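Local structure of alanine racemase (Actinobacillus succinogenes, 3C3K) at residues Leu43-Thr46 and Ala51-Arg54; Ser55-Leu60 and Gln81-Ala86; Val104-Val109 and Val235-Glu240; His132-Gln137 and His141-Tyr146. The protein has the two-lobed fold of periplasmic binding protein-like domains, as in transcription regulators of the LacI type, and probably binds a small molecule between its lobes. All coordinates share one frame; numbering follows the deposited sequence.

Contact 1: residues Leu43-Thr46 and Ala51-Arg54; sequences LCNT and ARSR
Arg52, near the start of helix 50-56, reaches back over the end of strand 39-45 and covers the carbonyls of Asn45 and Thr46. The polar part is a single weak hydrogen bond from Arg52 NH1 to Asn45 O, 2.9 Å long but bent to 126° at the hydrogen. The guanidinium comes to this oxygen obliquely; its chain is extended from CG to NE, which carries CD past both carbonyls, 3.2 Å from Asn45 O and 3.6 Å from Thr46 O. The Asn45 amide runs alongside in the same direction, its plane 32° from that of the guanidinium. Both groups have stronger partners: Arg52 forms salt bridges with Glu47 of its own chain and with Glu35 of the second subunit, while Asn45 ND2 donates to Glu31 of the second subunit.

The remaining touches are van der Waals. Thr46 CB lies 3.9 Å from Ser53 OG, a hydroxyl bonded to Glu76 and to Asp49 O, and Cys44 SG stands 4.4 Å from Arg52 O.

One bent bond to a backbone carbonyl would hold an arginine only loosely. With carboxylates of both subunits around it, the Arg52 charge is probably well compensated, and the strand-to-helix turn becomes part of the subunit interface.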
loop_
_atom_site.group_PDB
_atom_site.type_symbol
_atom_site.label_atom_id
_atom_site.label_comp_id
_atom_site.label_asym_id
_atom_site.label_seq_id
_atom_site.Cartn_x
_atom_site.Cartn_y
_atom_site.Cartn_z
ATOM N N LEU B 43 -12.763 4.694 5.754
ATOM C CA LEU B 43 -11.692 5.483 5.130
ATOM C C LEU B 43 -12.191 6.345 3.985
ATOM O O LEU B 43 -13.128 5.999 3.299
ATOM C CB LEU B 43 -10.602 4.560 4.541
ATOM C CG LEU B 43 -9.969 3.562 5.474
ATOM C CD1 LEU B 43 -9.052 2.731 4.605
ATOM C CD2 LEU B 43 -9.174 4.269 6.622
ATOM N N CYS B 44 -11.520 7.445 3.730
ATOM C CA CYS B 44 -11.762 8.180 2.489
ATOM C C CYS B 44 -10.403 8.554 1.963
ATOM O O CYS B 44 -9.556 9.067 2.726
ATOM C CB CYS B 44 -12.549 9.438 2.728
ATOM S SG CYS B 44 -12.884 10.277 1.124
ATOM N N ASN B 45 -10.167 8.246 0.697
ATOM C CA ASN B 45 -8.892 8.537 0.078
ATOM C C ASN B 45 -9.003 9.925 -0.474
ATOM O O ASN B 45 -9.267 10.128 -1.671
ATOM C CB ASN B 45 -8.557 7.539 -1.054
ATOM C CG ASN B 45 -7.174 7.749 -1.575
ATOM O OD1 ASN B 45 -6.227 7.892 -0.774
ATOM N ND2 ASN B 45 -7.034 7.837 -2.917
ATOM N N THR B 46 -8.798 10.894 0.413
ATOM C CA THR B 46 -9.139 12.313 0.108
ATOM C C THR B 46 -8.025 12.945 -0.701
ATOM O O THR B 46 -8.250 13.790 -1.579
ATOM C CB THR B 46 -9.435 13.136 1.431
ATOM O OG1 THR B 46 -8.459 12.816 2.424
ATOM C CG2 THR B 46 -10.760 12.770 2.011
ATOM N N ALA B 51 -12.846 18.813 -2.509
ATOM C CA ALA B 51 -14.172 18.360 -2.883
ATOM C C ALA B 51 -14.408 16.990 -2.277
ATOM O O ALA B 51 -15.485 16.726 -1.756
ATOM C CB ALA B 51 -14.347 18.334 -4.381
ATOM N N ARG B 52 -13.413 16.107 -2.364
ATOM C CA ARG B 52 -13.527 14.805 -1.686
ATOM C C ARG B 52 -13.742 14.951 -0.181
ATOM O O ARG B 52 -14.560 14.283 0.397
ATOM C CB ARG B 52 -12.272 13.973 -1.914
ATOM C CG ARG B 52 -12.261 13.276 -3.191
ATOM C CD ARG B 52 -11.100 12.289 -3.240
ATOM N NE ARG B 52 -10.859 11.858 -4.601
ATOM C CZ ARG B 52 -9.721 11.334 -5.064
ATOM N NH1 ARG B 52 -8.666 11.160 -4.260
ATOM N NH2 ARG B 52 -9.644 10.983 -6.348
ATOM N N SER B 53 -12.985 15.837 0.460
ATOM C CA SER B 53 -13.082 16.022 1.898
ATOM C C SER B 53 -14.455 16.489 2.308
ATOM O O SER B 53 -15.053 15.932 3.230
ATOM C CB SER B 53 -12.117 17.077 2.349
ATOM O OG SER B 53 -10.829 16.710 1.932
ATOM N N ARG B 54 -14.941 17.522 1.634
ATOM C CA ARG B 54 -16.251 18.057 1.949
ATOM C C ARG B 54 -17.309 16.981 1.854
ATOM O O ARG B 54 -18.257 16.898 2.672
ATOM C CB ARG B 54 -16.579 19.204 0.997
ATOM C CG ARG B 54 -15.909 20.472 1.422
ATOM C CD ARG B 54 -16.282 21.694 0.549
ATOM N NE ARG B 54 -15.667 22.844 1.208
ATOM C CZ ARG B 54 -15.145 23.916 0.609
ATOM N NH1 ARG B 54 -15.162 24.040 -0.720
ATOM N NH2 ARG B 54 -14.599 24.867 1.371
#

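Contact 2: residues Ser55-Leu60 and Gln81-Ala86; sequences SCLTLL and QNIIGA
Leu57 and Ile83 bring the backbones to 7.4 Å between their CA atoms, with Leu60 and Ile84 close behind at 7.7 Å, a spacing that leaves the junction of helices 50-56 and 58-61 separated from helix 77-84 by side chains alone.

Those side chains are all aliphatic, and no hydrogen bond crosses between the two segments. Leu57 has two neighbours. Its CB meets the CG2 branch of Ile83 at 3.8 Å, and further out its CD1 lies 4.0 Å from CD1 of Ile84. The two branches of Ile84 are shared out between the leucines: the long arm, stretched out with chi2 at -176°, carries CD1 to the methyls of Leu57, which it meets at a slant, whereas the short arm CG2 faces CD1 of Leu60 at a looser 4.3 Å. Ile83, by contrast, touches with its short branch and lies nearer the surface than the other three.

Within 55-60, Ser55 O takes two donors, the backbone N of Thr58 at 3.2 Å and its hydroxyl OG1 at 2.8 Å, the latter arriving almost in line with the carbonyl. On the other segment, helix 77-84 ends at Ile84, and Gly85, the first residue beyond it, turns the chain away with a positive phi.

Leu60 packs on the loop residues Val65 and Phe87. Beneath this layer lies the parallel sheet of the same lobe: Leu57 rests on Leu12 and Met14 of strand 9-15 and Ile84 on Trp89 of strand 89-92, so the two helical segments lie next to each other across one face of the strands.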
loop_
_atom_site.group_PDB
_atom_site.type_symbol
_atom_site.label_atom_id
_atom_site.label_comp_id
_atom_site.label_asym_id
_atom_site.label_seq_id
_atom_site.Cartn_x
_atom_site.Cartn_y
_atom_site.Cartn_z
ATOM N N SER B 55 -17.149 16.137 0.848
ATOM C CA SER B 55 -18.147 15.121 0.594
ATOM C C SER B 55 -18.154 14.053 1.687
ATOM O O SER B 55 -19.193 13.675 2.208
ATOM C CB SER B 55 -17.963 14.585 -0.842
ATOM O OG SER B 55 -18.311 13.242 -0.928
ATOM N N CYS B 56 -16.989 13.579 2.091
ATOM C CA CYS B 56 -17.003 12.461 3.023
ATOM C C CYS B 56 -17.416 13.009 4.369
ATOM O O CYS B 56 -17.884 12.266 5.211
ATOM C CB CYS B 56 -15.675 11.691 3.052
ATOM S SG CYS B 56 -14.348 12.636 3.743
ATOM N N LEU B 57 -17.277 14.321 4.567
ATOM C CA LEU B 57 -17.655 14.924 5.864
ATOM C C LEU B 57 -19.164 15.040 6.099
ATOM O O LEU B 57 -19.582 15.287 7.224
ATOM C CB LEU B 57 -16.876 16.244 6.178
ATOM C CG LEU B 57 -15.386 16.128 6.549
ATOM C CD1 LEU B 57 -14.752 17.496 6.568
ATOM C CD2 LEU B 57 -15.096 15.395 7.872
ATOM N N THR B 58 -19.987 14.790 5.073
ATOM C CA THR B 58 -21.415 14.637 5.293
ATOM C C THR B 58 -21.736 13.449 6.249
ATOM O O THR B 58 -22.805 13.426 6.849
ATOM C CB THR B 58 -22.223 14.462 4.014
ATOM O OG1 THR B 58 -21.772 13.303 3.354
ATOM C CG2 THR B 58 -22.001 15.609 3.037
ATOM N N LEU B 59 -20.821 12.497 6.418
ATOM C CA LEU B 59 -21.034 11.443 7.389
ATOM C C LEU B 59 -21.133 11.952 8.822
ATOM O O LEU B 59 -21.821 11.339 9.661
ATOM C CB LEU B 59 -19.922 10.393 7.300
ATOM C CG LEU B 59 -19.801 9.672 5.946
ATOM C CD1 LEU B 59 -18.482 8.991 5.855
ATOM C CD2 LEU B 59 -20.930 8.697 5.825
ATOM N N LEU B 60 -20.417 13.046 9.116
ATOM C CA LEU B 60 -20.398 13.624 10.445
ATOM C C LEU B 60 -21.728 14.275 10.684
ATOM O O LEU B 60 -22.424 13.927 11.640
ATOM C CB LEU B 60 -19.284 14.672 10.604
ATOM C CG LEU B 60 -18.019 14.440 11.420
ATOM C CD1 LEU B 60 -17.373 15.776 11.648
ATOM C CD2 LEU B 60 -18.263 13.730 12.778
ATOM N N GLN B 81 -13.054 23.831 9.053
ATOM C CA GLN B 81 -13.315 24.094 10.460
ATOM C C GLN B 81 -14.822 24.350 10.638
ATOM O O GLN B 81 -15.427 23.930 11.632
ATOM C CB GLN B 81 -12.390 25.194 11.010
ATOM C CG GLN B 81 -12.894 26.632 11.012
ATOM C CD GLN B 81 -11.750 27.665 10.829
ATOM O OE1 GLN B 81 -11.845 28.581 9.979
ATOM N NE2 GLN B 81 -10.648 27.490 11.598
ATOM N N ASN B 82 -15.439 24.925 9.614
ATOM C CA ASN B 82 -16.844 25.203 9.718
ATOM C C ASN B 82 -17.706 23.963 9.646
ATOM O O ASN B 82 -18.795 23.942 10.198
ATOM C CB ASN B 82 -17.261 26.201 8.671
ATOM C CG ASN B 82 -16.906 27.608 9.073
ATOM O OD1 ASN B 82 -17.033 28.005 10.252
ATOM N ND2 ASN B 82 -16.414 28.365 8.121
ATOM N N ILE B 83 -17.225 22.929 8.970
ATOM C CA ILE B 83 -17.990 21.687 8.912
ATOM C C ILE B 83 -17.783 20.915 10.210
ATOM O O ILE B 83 -18.723 20.359 10.752
ATOM C CB ILE B 83 -17.611 20.788 7.677
ATOM C CG1 ILE B 83 -18.045 21.451 6.349
ATOM C CG2 ILE B 83 -18.236 19.406 7.810
ATOM C CD1 ILE B 83 -17.323 20.884 5.160
ATOM N N ILE B 84 -16.553 20.854 10.689
ATOM C CA ILE B 84 -16.230 19.994 11.831
ATOM C C ILE B 84 -16.559 20.613 13.198
ATOM O O ILE B 84 -16.934 19.898 14.111
ATOM C CB ILE B 84 -14.743 19.553 11.752
ATOM C CG1 ILE B 84 -14.490 18.935 10.352
ATOM C CG2 ILE B 84 -14.401 18.576 12.907
ATOM C CD1 ILE B 84 -13.116 18.341 10.071
ATOM N N GLY B 85 -16.405 21.931 13.356
ATOM C CA GLY B 85 -16.823 22.592 14.599
ATOM C C GLY B 85 -16.162 21.918 15.784
ATOM O O GLY B 85 -14.950 21.689 15.799
ATOM N N ALA B 86 -16.981 21.548 16.759
ATOM C CA ALA B 86 -16.540 20.901 17.974
ATOM C C ALA B 86 -16.471 19.371 17.854
ATOM O O ALA B 86 -16.121 18.690 18.844
ATOM C CB ALA B 86 -17.498 21.252 19.068
#

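Contact 3: residues Val104-Val109 and Val235-Glu240; sequences VSIDDV and VQQPSE
Water 1 bridges Ile106 and Gln237: its oxygen accepts from Ile106 N at 2.9 Å and it donates to Gln237 OE1 at 3.0 Å. The other end of the same amide is also engaged, since Gln237 NE2 donates to Asp220 and to a bound glycerol, so both atoms of the amide have partners that limit its rotation.

Beside the water the contact is van der Waals. Ile106 crosses the glutamine chain at about a right angle. With chi1 at 67°, its CG1 sits between the backbone N and the carbonyl carbon; CD1 then lies 3.9 Å from Gln237 CD, while the CG2 branch is 3.5 Å from Gln237 OE1 and 3.8 Å from CD of Pro238. Alongside, Gln236 NE2 closes back on Gln237 O at 3.2 Å in a nearly straight bond of 173°, and it also bonds to Gly221 O.

Each segment runs from a strand through a short link into the next helix, close to the centre of the molecule. Phe219 packs on Ile106, and Arg142 on Gln237. Such adjacent crossings, beside a glycerol probably from the crystallisation liquor, are consistent with the hinge between the lobes of type I periplasmic binding protein folds.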
loop_
_atom_site.group_PDB
_atom_site.type_symbol
_atom_site.label_atom_id
_atom_site.label_comp_id
_atom_site.label_asym_id
_atom_site.label_seq_id
_atom_site.Cartn_x
_atom_site.Cartn_y
_atom_site.Cartn_z
ATOM N N VAL B 104 -0.654 14.413 16.114
ATOM C CA VAL B 104 0.390 13.480 16.477
ATOM C C VAL B 104 1.242 13.257 15.200
ATOM O O VAL B 104 0.711 13.036 14.124
ATOM C CB VAL B 104 -0.181 12.158 17.092
ATOM C CG1 VAL B 104 -1.209 11.515 16.203
ATOM C CG2 VAL B 104 0.953 11.122 17.326
ATOM N N SER B 105 2.548 13.433 15.334
ATOM C CA SER B 105 3.509 13.374 14.216
ATOM C C SER B 105 4.923 13.293 14.766
ATOM O O SER B 105 5.122 13.234 15.981
ATOM C CB SER B 105 3.418 14.594 13.302
ATOM O OG SER B 105 3.623 15.753 14.025
ATOM N N ILE B 106 5.904 13.240 13.868
ATOM C CA ILE B 106 7.282 13.410 14.247
ATOM C C ILE B 106 7.688 14.864 13.971
ATOM O O ILE B 106 6.902 15.640 13.396
ATOM C CB ILE B 106 8.218 12.465 13.413
ATOM C CG1 ILE B 106 8.226 12.897 11.925
ATOM C CG2 ILE B 106 7.818 10.993 13.649
ATOM C CD1 ILE B 106 9.397 12.421 11.097
ATOM N N ASP B 107 8.933 15.209 14.345
ATOM C CA ASP B 107 9.514 16.509 13.999
ATOM C C ASP B 107 10.290 16.383 12.668
ATOM O O ASP B 107 11.424 15.960 12.647
ATOM C CB ASP B 107 10.483 16.942 15.114
ATOM C CG ASP B 107 11.088 18.307 14.877
ATOM O OD1 ASP B 107 11.113 18.849 13.756
ATOM O OD2 ASP B 107 11.591 18.860 15.841
ATOM N N ASP B 108 9.682 16.810 11.574
ATOM C CA ASP B 108 10.255 16.678 10.252
ATOM C C ASP B 108 11.493 17.514 10.048
ATOM O O ASP B 108 12.407 17.130 9.291
ATOM C CB ASP B 108 9.210 16.985 9.206
ATOM C CG ASP B 108 8.226 15.821 9.036
ATOM O OD1 ASP B 108 8.731 14.763 8.691
ATOM O OD2 ASP B 108 7.022 15.926 9.321
ATOM N N VAL B 109 11.521 18.685 10.658
ATOM C CA VAL B 109 12.712 19.558 10.503
ATOM C C VAL B 109 13.891 18.957 11.180
ATOM O O VAL B 109 14.917 18.888 10.563
ATOM C CB VAL B 109 12.482 20.975 11.033
ATOM C CG1 VAL B 109 13.786 21.854 10.867
ATOM C CG2 VAL B 109 11.437 21.574 10.229
ATOM N N VAL B 235 14.702 7.413 7.478
ATOM C CA VAL B 235 14.156 7.922 8.725
ATOM C C VAL B 235 12.923 7.105 9.123
ATOM O O VAL B 235 11.874 7.236 8.504
ATOM C CB VAL B 235 13.817 9.440 8.646
ATOM C CG1 VAL B 235 13.314 9.926 9.948
ATOM C CG2 VAL B 235 15.021 10.228 8.231
ATOM N N GLN B 236 13.077 6.271 10.151
ATOM C CA GLN B 236 11.991 5.410 10.652
ATOM C C GLN B 236 11.017 6.191 11.500
ATOM O O GLN B 236 11.435 6.843 12.482
ATOM C CB GLN B 236 12.583 4.313 11.523
ATOM C CG GLN B 236 11.558 3.391 12.138
ATOM C CD GLN B 236 11.088 2.432 11.121
ATOM O OE1 GLN B 236 11.900 1.702 10.554
ATOM N NE2 GLN B 236 9.773 2.432 10.836
ATOM N N GLN B 237 9.753 6.255 11.056
ATOM C CA GLN B 237 8.648 6.821 11.886
ATOM C C GLN B 237 7.952 5.715 12.697
ATOM O O GLN B 237 7.841 4.578 12.224
ATOM C CB GLN B 237 7.584 7.441 11.019
ATOM C CG GLN B 237 8.105 8.628 10.208
ATOM C CD GLN B 237 7.000 9.576 9.886
ATOM O OE1 GLN B 237 6.213 9.927 10.774
ATOM N NE2 GLN B 237 6.931 10.040 8.609
ATOM N N PRO B 238 7.465 6.055 13.881
ATOM C CA PRO B 238 6.692 5.038 14.585
ATOM C C PRO B 238 5.239 5.007 14.060
ATOM O O PRO B 238 4.300 5.444 14.775
ATOM C CB PRO B 238 6.755 5.517 16.054
ATOM C CG PRO B 238 6.864 6.990 15.960
ATOM C CD PRO B 238 7.642 7.294 14.686
ATOM N N SER B 239 5.052 4.472 12.858
ATOM C CA SER B 239 3.819 4.723 12.102
ATOM C C SER B 239 2.560 4.186 12.769
ATOM O O SER B 239 1.566 4.904 12.883
ATOM C CB SER B 239 3.965 4.241 10.673
ATOM O OG SER B 239 4.973 5.029 10.025
ATOM N N GLU B 240 2.593 2.925 13.181
ATOM C CA GLU B 240 1.517 2.373 13.978
ATOM C C GLU B 240 1.188 3.143 15.260
ATOM O O GLU B 240 0.012 3.358 15.545
ATOM C CB GLU B 240 1.781 0.914 14.289
ATOM C CG GLU B 240 0.543 0.144 14.604
ATOM C CD GLU B 240 0.795 -1.375 14.614
ATOM O OE1 GLU B 240 1.235 -1.930 13.586
ATOM O OE2 GLU B 240 0.596 -2.009 15.669
HETATM O O HOH W 1 4.742 12.443 11.298
#

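Contact 4: residues His132-Gln137 and His141-Tyr146; sequences HDLAYQ and HRESGY
Gln137 and His141 form the first turn of helix 137-152, which follows a type I beta turn from Asp133 to Tyr136, with Tyr136 in the N-cap position. The tight part of the contact lies here. His141 N donates to Gln137 O at 2.8 Å in a regular helical bond, and the side chains one turn apart close over it. Gln137 sends its CG anti to the backbone N (chi1 -168°) and continues extended, which puts CG over a face of the imidazole, 3.8 Å from the ring centroid and 22° off the ring normal, a CH-pi contact. Its amide continues past the rim of the ring at a tilt of 30°, where Gln137 CD comes within 3.3 Å of His141 NE2; Gln137 NE2 is 3.1 Å from His141 NE2, at an angle too poor for a hydrogen bond. His141 also packs against Asp108 and Val109 of helix 108-121.

The other half is looser and lies at the margin. Across the two segments Leu134, in the turn, meets the carboxylate of Glu143, crossing it at about a right angle with CD2 3.6 Å from OE1. This is an apolar methyl set against a charged group, and the polar needs of that oxygen are met by other residues: Tyr162 OH and Asn131 ND2 both bond to Glu143 OE1. Leu134 itself also leans on Tyr162.

The turn that carries Leu134 is braced from within. Tyr136 N bonds back to Asp133 O at 3.3 Å, and an Asx turn adds a second closure, in which Ala135 N donates to Asp133 OD1, also at 3.3 Å, from well above the carboxylate plane.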
loop_
_atom_site.group_PDB
_atom_site.type_symbol
_atom_site.label_atom_id
_atom_site.label_comp_id
_atom_site.label_asym_id
_atom_site.label_seq_id
_atom_site.Cartn_x
_atom_site.Cartn_y
_atom_site.Cartn_z
ATOM N N HIS B 132 8.157 15.626 -3.139
ATOM C CA HIS B 132 6.996 15.138 -3.896
ATOM C C HIS B 132 5.922 16.202 -4.048
ATOM O O HIS B 132 5.887 16.916 -5.109
ATOM C CB HIS B 132 6.508 13.740 -3.410
ATOM C CG HIS B 132 5.148 13.333 -3.906
ATOM N ND1 HIS B 132 4.785 13.368 -5.239
ATOM C CD2 HIS B 132 4.057 12.859 -3.238
ATOM C CE1 HIS B 132 3.531 12.946 -5.372
ATOM N NE2 HIS B 132 3.061 12.641 -4.178
ATOM N N ASP B 133 5.080 16.375 -3.043
ATOM C CA ASP B 133 3.889 17.283 -3.139
ATOM C C ASP B 133 3.956 18.309 -2.015
ATOM O O ASP B 133 3.671 18.001 -0.853
ATOM C CB ASP B 133 2.638 16.409 -2.978
ATOM C CG ASP B 133 1.295 17.182 -3.007
ATOM O OD1 ASP B 133 1.178 18.422 -3.243
ATOM O OD2 ASP B 133 0.309 16.451 -2.780
ATOM N N LEU B 134 4.372 19.520 -2.369
ATOM C CA LEU B 134 4.549 20.613 -1.411
ATOM C C LEU B 134 3.291 21.180 -0.742
ATOM O O LEU B 134 3.432 22.074 0.060
ATOM C CB LEU B 134 5.330 21.776 -2.068
ATOM C CG LEU B 134 6.872 21.663 -2.237
ATOM C CD1 LEU B 134 7.364 22.971 -2.893
ATOM C CD2 LEU B 134 7.634 21.445 -0.941
ATOM N N ALA B 135 2.072 20.742 -1.100
ATOM C CA ALA B 135 0.887 21.168 -0.355
ATOM C C ALA B 135 1.017 20.659 1.108
ATOM O O ALA B 135 0.493 21.281 2.024
ATOM C CB ALA B 135 -0.432 20.585 -1.022
ATOM N N TYR B 136 1.768 19.566 1.334
ATOM C CA TYR B 136 1.947 19.039 2.704
ATOM C C TYR B 136 3.046 19.741 3.473
ATOM O O TYR B 136 4.183 19.933 2.961
ATOM C CB TYR B 136 2.180 17.555 2.684
ATOM C CG TYR B 136 0.991 16.783 2.138
ATOM C CD1 TYR B 136 0.785 16.635 0.760
ATOM C CD2 TYR B 136 0.061 16.189 3.015
ATOM C CE1 TYR B 136 -0.351 15.941 0.276
ATOM C CE2 TYR B 136 -1.031 15.472 2.540
ATOM C CZ TYR B 136 -1.238 15.337 1.193
ATOM O OH TYR B 136 -2.356 14.626 0.737
ATOM N N GLN B 137 2.730 20.136 4.712
ATOM C CA GLN B 137 3.712 20.912 5.472
ATOM C C GLN B 137 4.909 20.005 5.735
ATOM O O GLN B 137 6.062 20.449 5.742
ATOM C CB GLN B 137 3.142 21.513 6.771
ATOM C CG GLN B 137 4.068 22.551 7.392
ATOM C CD GLN B 137 3.642 23.070 8.765
ATOM O OE1 GLN B 137 3.368 24.256 8.891
ATOM N NE2 GLN B 137 3.616 22.203 9.796
ATOM N N HIS B 141 8.740 21.235 5.198
ATOM C CA HIS B 141 9.697 21.228 6.301
ATOM C C HIS B 141 10.922 20.399 5.928
ATOM O O HIS B 141 12.065 20.719 6.338
ATOM C CB HIS B 141 9.075 20.546 7.529
ATOM C CG HIS B 141 8.175 21.436 8.320
ATOM N ND1 HIS B 141 8.102 22.801 8.116
ATOM C CD2 HIS B 141 7.304 21.159 9.310
ATOM C CE1 HIS B 141 7.239 23.327 8.962
ATOM N NE2 HIS B 141 6.758 22.355 9.717
ATOM N N ARG B 142 10.700 19.293 5.211
ATOM C CA ARG B 142 11.839 18.447 4.832
ATOM C C ARG B 142 12.665 19.213 3.832
ATOM O O ARG B 142 13.863 19.184 3.902
ATOM C CB ARG B 142 11.411 17.059 4.292
ATOM C CG ARG B 142 10.839 16.060 5.429
ATOM C CD ARG B 142 10.111 14.809 4.799
ATOM N NE ARG B 142 9.214 14.265 5.814
ATOM C CZ ARG B 142 8.290 13.345 5.633
ATOM N NH1 ARG B 142 8.178 12.716 4.457
ATOM N NH2 ARG B 142 7.527 13.005 6.672
ATOM N N GLU B 143 12.022 19.929 2.913
ATOM C CA GLU B 143 12.757 20.766 1.956
ATOM C C GLU B 143 13.553 21.907 2.624
ATOM O O GLU B 143 14.678 22.119 2.239
ATOM C CB GLU B 143 11.819 21.273 0.838
ATOM C CG GLU B 143 12.503 22.107 -0.231
ATOM C CD GLU B 143 11.653 22.426 -1.467
ATOM O OE1 GLU B 143 11.074 21.529 -2.100
ATOM O OE2 GLU B 143 11.606 23.607 -1.873
ATOM N N SER B 144 12.985 22.598 3.645
ATOM C CA SER B 144 13.647 23.751 4.292
ATOM C C SER B 144 14.779 23.206 5.065
ATOM O O SER B 144 15.839 23.761 5.040
ATOM C CB SER B 144 12.808 24.419 5.426
ATOM O OG SER B 144 11.541 24.786 5.057
ATOM N N GLY B 145 14.491 22.173 5.858
ATOM C CA GLY B 145 15.475 21.519 6.692
ATOM C C GLY B 145 16.683 21.169 5.811
ATOM O O GLY B 145 17.805 21.503 6.172
ATOM N N TYR B 146 16.453 20.538 4.642
ATOM C CA TYR B 146 17.526 20.174 3.689
ATOM C C TYR B 146 18.289 21.442 3.212
ATOM O O TYR B 146 19.488 21.490 3.256
ATOM C CB TYR B 146 16.916 19.464 2.455
ATOM C CG TYR B 146 17.711 19.474 1.162
ATOM C CD1 TYR B 146 17.368 20.357 0.111
ATOM C CD2 TYR B 146 18.736 18.551 0.933
ATOM C CE1 TYR B 146 18.070 20.387 -1.083
ATOM C CE2 TYR B 146 19.428 18.543 -0.298
ATOM C CZ TYR B 146 19.100 19.510 -1.286
ATOM O OH TYR B 146 19.771 19.547 -2.493
#

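In the fold
Contacts 1, 2 and 3 are buried, whereas contact 4 is a surface contact. Contacts 1 and 2 share helix 50-56 and touch directly, Cys44 and Thr46 packing on Cys56; both reach the second subunit, contact 1 with salt bridges and hydrogen bonds as well as packing, contact 2 by packing alone; between its own segments contact 2 is aliphatic. Contacts 3 and 4 lie about 14 Å apart between centres, nearer the middle of the molecule, and are joined by a salt bridge from Asp108 to Arg142. A glycerol, probably from the crystallisation liquor, lies against Gln237 and Arg142, and a water takes part in contact 3. Contacts 1 and 3 reach the same parallel sheet, yet their nearest atoms stay about 12 Å apart.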